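Local coordinates for protein aminoglycoside N(3)-acetyltransferase (Streptomyces griseus, PDB 7LAP) that probably transfers an acetyl group to the 3-amino group of aminoglycoside antibiotics, as a resistance enzyme of the antibiotic N-acetyltransferase family, at residues B[192-197]-B[282-287]. Numbering follows the deposited sequence.
Sequences HAEALA and RWIEEH
Ile-284 and Ala-197 meet where helix 189-196 ends: CB of Ala-197 lies 3.7 Å from Ile-284 CG2 and 4.0 Å from Ile-284 CB. Both CB atoms point toward the opposing segment, and the methyl of Ala-197 meets the CG2 methyl of Ile-284, with CB just behind. The other arm of Ile-284 is extended (chi2 173°) and carries CD1 up to the flank of Glu-194, 4.0 Å from its CG, the two side chains crossing at about a right angle. Only the aliphatic part of Glu-194 is used here; in its carboxylate, OE1 hydrogen-bonds His-191 ND1, and OE2 bonds Tyr-234 OH and Ala-231 N. Glu-285 reaches across with its end: the extended chain sets OE2 3.7 Å from Ala-197 CA, where it accepts a hydrogen bond from Gln-198 N, while Lys-202 NZ bonds the carbonyl oxygens of Glu-194 and Ala-197. The axes of the two short helical segments approach to 9.6 Å with a crossing angle of -46°. Helix 273-289, which directly follows strand 266-272, thus packs against helix 189-196 through Ile-284, on which Phe-232 and Tyr-234 also pack, and against helix 244-254 through Trp-283; Glu-194 also touches Phe-245 of that helix.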
ATOM      1  N   HIS B 192     -18.055  -8.596 -16.490  1.00 45.82           N
ATOM      2  CA  HIS B 192     -19.087  -7.948 -17.297  1.00 44.62           C
ATOM      3  C   HIS B 192     -19.696  -8.937 -18.277  1.00 49.81           C
ATOM      4  O   HIS B 192     -20.916  -8.927 -18.504  1.00 50.37           O
ATOM      5  CB  HIS B 192     -18.495  -6.733 -18.034  1.00 43.49           C
ATOM      6  CG  HIS B 192     -19.470  -5.991 -18.897  1.00 46.17           C
ATOM      7  ND1 HIS B 192     -20.677  -5.521 -18.425  1.00 49.97           N
ATOM      8  CD2 HIS B 192     -19.417  -5.633 -20.203  1.00 48.15           C
ATOM      9  CE1 HIS B 192     -21.324  -4.897 -19.397  1.00 50.75           C
ATOM     10  NE2 HIS B 192     -20.590  -4.963 -20.492  1.00 49.70           N
ATOM     11  N   ALA B 193     -18.870  -9.819 -18.847  1.00 50.78           N
ATOM     12  CA  ALA B 193     -19.406 -10.901 -19.673  1.00 52.27           C
ATOM     13  C   ALA B 193     -20.354 -11.793 -18.873  1.00 51.41           C
ATOM     14  O   ALA B 193     -21.442 -12.142 -19.347  1.00 55.97           O
ATOM     15  CB  ALA B 193     -18.269 -11.735 -20.277  1.00 46.12           C
ATOM     16  N   GLU B 194     -19.947 -12.202 -17.669  1.00 51.83           N
ATOM     17  CA  GLU B 194     -20.841 -12.999 -16.826  1.00 52.70           C
ATOM     18  C   GLU B 194     -22.151 -12.265 -16.561  1.00 52.87           C
ATOM     19  O   GLU B 194     -23.230 -12.872 -16.579  1.00 56.22           O
ATOM     20  CB  GLU B 194     -20.155 -13.344 -15.505  1.00 51.69           C
ATOM     21  CG  GLU B 194     -19.057 -14.379 -15.632  1.00 53.73           C
ATOM     22  CD  GLU B 194     -18.375 -14.679 -14.299  1.00 59.99           C
ATOM     23  OE1 GLU B 194     -18.021 -13.725 -13.554  1.00 60.26           O
ATOM     24  OE2 GLU B 194     -18.201 -15.882 -13.994  1.00 63.40           O
ATOM     25  N   ALA B 195     -22.081 -10.952 -16.332  1.00 54.84           N
ATOM     26  CA  ALA B 195     -23.298 -10.197 -16.044  1.00 56.62           C
ATOM     27  C   ALA B 195     -24.249 -10.171 -17.238  1.00 57.40           C
ATOM     28  O   ALA B 195     -25.469 -10.190 -17.051  1.00 62.10           O
ATOM     29  CB  ALA B 195     -22.945  -8.780 -15.604  1.00 53.81           C
ATOM     30  N   LEU B 196     -23.719 -10.145 -18.464  1.00 57.44           N
ATOM     31  CA  LEU B 196     -24.546 -10.135 -19.670  1.00 60.70           C
ATOM     32  C   LEU B 196     -24.991 -11.525 -20.116  1.00 63.05           C
ATOM     33  O   LEU B 196     -26.009 -11.642 -20.816  1.00 61.90           O
ATOM     34  CB  LEU B 196     -23.788  -9.496 -20.843  1.00 60.33           C
ATOM     35  CG  LEU B 196     -23.276  -8.069 -20.706  1.00 63.44           C
ATOM     36  CD1 LEU B 196     -22.463  -7.676 -21.942  1.00 60.95           C
ATOM     37  CD2 LEU B 196     -24.437  -7.102 -20.476  1.00 65.68           C
ATOM     38  N   ALA B 197     -24.249 -12.570 -19.754  1.00 61.69           N
ATOM     39  CA  ALA B 197     -24.475 -13.882 -20.345  1.00 63.60           C
ATOM     40  C   ALA B 197     -25.763 -14.502 -19.831  1.00 68.26           C
ATOM     41  O   ALA B 197     -26.076 -14.426 -18.636  1.00 69.20           O
ATOM     42  CB  ALA B 197     -23.299 -14.815 -20.060  1.00 60.41           C
ATOM     43  N   ARG B 282     -20.364 -15.152 -25.629  1.00 64.95           N
ATOM     44  CA  ARG B 282     -20.667 -16.252 -26.533  1.00 70.07           C
ATOM     45  C   ARG B 282     -20.051 -17.554 -26.034  1.00 70.24           C
ATOM     46  O   ARG B 282     -20.653 -18.628 -26.153  1.00 71.10           O
ATOM     47  CB  ARG B 282     -20.185 -15.928 -27.946  1.00 71.78           C
ATOM     48  CG  ARG B 282     -20.357 -17.085 -28.928  1.00 80.81           C
ATOM     49  CD  ARG B 282     -20.333 -16.583 -30.356  1.00 90.62           C
ATOM     50  NE  ARG B 282     -19.178 -15.711 -30.526  1.00 97.85           N
ATOM     51  CZ  ARG B 282     -17.940 -16.143 -30.751  1.00101.98           C
ATOM     52  NH1 ARG B 282     -17.697 -17.448 -30.877  1.00105.98           N
ATOM     53  NH2 ARG B 282     -16.943 -15.269 -30.864  1.00 98.99           N
ATOM     54  N   TRP B 283     -18.861 -17.477 -25.446  1.00 69.25           N
ATOM     55  CA  TRP B 283     -18.268 -18.667 -24.848  1.00 68.32           C
ATOM     56  C   TRP B 283     -19.165 -19.224 -23.748  1.00 67.13           C
ATOM     57  O   TRP B 283     -19.460 -20.423 -23.714  1.00 67.64           O
ATOM     58  CB  TRP B 283     -16.881 -18.333 -24.303  1.00 65.95           C
ATOM     59  CG  TRP B 283     -16.098 -19.545 -23.889  1.00 68.02           C
ATOM     60  CD1 TRP B 283     -15.176 -20.225 -24.633  1.00 67.78           C
ATOM     61  CD2 TRP B 283     -16.179 -20.219 -22.629  1.00 67.61           C
ATOM     62  NE1 TRP B 283     -14.683 -21.288 -23.912  1.00 69.66           N
ATOM     63  CE2 TRP B 283     -15.279 -21.301 -22.677  1.00 69.02           C
ATOM     64  CE3 TRP B 283     -16.923 -20.007 -21.461  1.00 66.01           C
ATOM     65  CZ2 TRP B 283     -15.108 -22.176 -21.605  1.00 70.64           C
ATOM     66  CZ3 TRP B 283     -16.750 -20.870 -20.399  1.00 66.49           C
ATOM     67  CH2 TRP B 283     -15.847 -21.941 -20.476  1.00 68.49           C
ATOM     68  N   ILE B 284     -19.627 -18.356 -22.849  1.00 65.30           N
ATOM     69  CA  ILE B 284     -20.415 -18.814 -21.713  1.00 64.01           C
ATOM     70  C   ILE B 284     -21.753 -19.362 -22.172  1.00 69.22           C
ATOM     71  O   ILE B 284     -22.224 -20.391 -21.673  1.00 75.17           O
ATOM     72  CB  ILE B 284     -20.593 -17.670 -20.699  1.00 59.84           C
ATOM     73  CG1 ILE B 284     -19.241 -17.302 -20.085  1.00 56.57           C
ATOM     74  CG2 ILE B 284     -21.615 -18.061 -19.643  1.00 59.81           C
ATOM     75  CD1 ILE B 284     -19.303 -16.070 -19.202  1.00 56.33           C
ATOM     76  N   GLU B 285     -22.388 -18.691 -23.131  1.00 68.58           N
ATOM     77  CA  GLU B 285     -23.707 -19.126 -23.563  1.00 71.25           C
ATOM     78  C   GLU B 285     -23.634 -20.413 -24.369  1.00 77.94           C
ATOM     79  O   GLU B 285     -24.537 -21.258 -24.278  1.00 79.25           O
ATOM     80  CB  GLU B 285     -24.372 -18.011 -24.357  1.00 71.22           C
ATOM     81  CG  GLU B 285     -24.730 -16.839 -23.449  1.00 72.38           C
ATOM     82  CD  GLU B 285     -25.377 -15.691 -24.184  1.00 75.50           C
ATOM     83  OE1 GLU B 285     -25.250 -15.648 -25.427  1.00 78.57           O
ATOM     84  OE2 GLU B 285     -26.015 -14.834 -23.520  1.00 74.10           O
ATOM     85  N   GLU B 286     -22.565 -20.600 -25.142  1.00 79.66           N
ATOM     86  CA  GLU B 286     -22.484 -21.828 -25.921  1.00 83.56           C
ATOM     87  C   GLU B 286     -22.096 -23.014 -25.051  1.00 83.90           C
ATOM     88  O   GLU B 286     -22.684 -24.089 -25.176  1.00 88.15           O
ATOM     89  CB  GLU B 286     -21.517 -21.653 -27.091  1.00 85.95           C
ATOM     90  CG  GLU B 286     -22.072 -20.693 -28.130  1.00 92.40           C
ATOM     91  CD  GLU B 286     -21.122 -20.419 -29.283  1.00 97.35           C
ATOM     92  OE1 GLU B 286     -19.903 -20.677 -29.145  1.00 97.55           O
ATOM     93  OE2 GLU B 286     -21.605 -19.929 -30.328  1.00100.66           O
ATOM     94  N   HIS B 287     -21.147 -22.835 -24.133  1.00 80.62           N
ATOM     95  CA  HIS B 287     -20.771 -23.961 -23.287  1.00 83.23           C
ATOM     96  C   HIS B 287     -21.852 -24.301 -22.262  1.00 87.23           C
ATOM     97  O   HIS B 287     -22.007 -25.473 -21.899  1.00 90.19           O
ATOM     98  CB  HIS B 287     -19.438 -23.675 -22.600  1.00 80.38           C
ATOM     99  CG  HIS B 287     -18.255 -23.840 -23.504  1.00 82.85           C
ATOM    100  ND1 HIS B 287     -17.951 -22.941 -24.506  1.00 82.87           N
ATOM    101  CD2 HIS B 287     -17.315 -24.814 -23.577  1.00 82.67           C
ATOM    102  CE1 HIS B 287     -16.868 -23.348 -25.148  1.00 81.60           C
ATOM    103  NE2 HIS B 287     -16.462 -24.479 -24.602  1.00 81.39           N
TER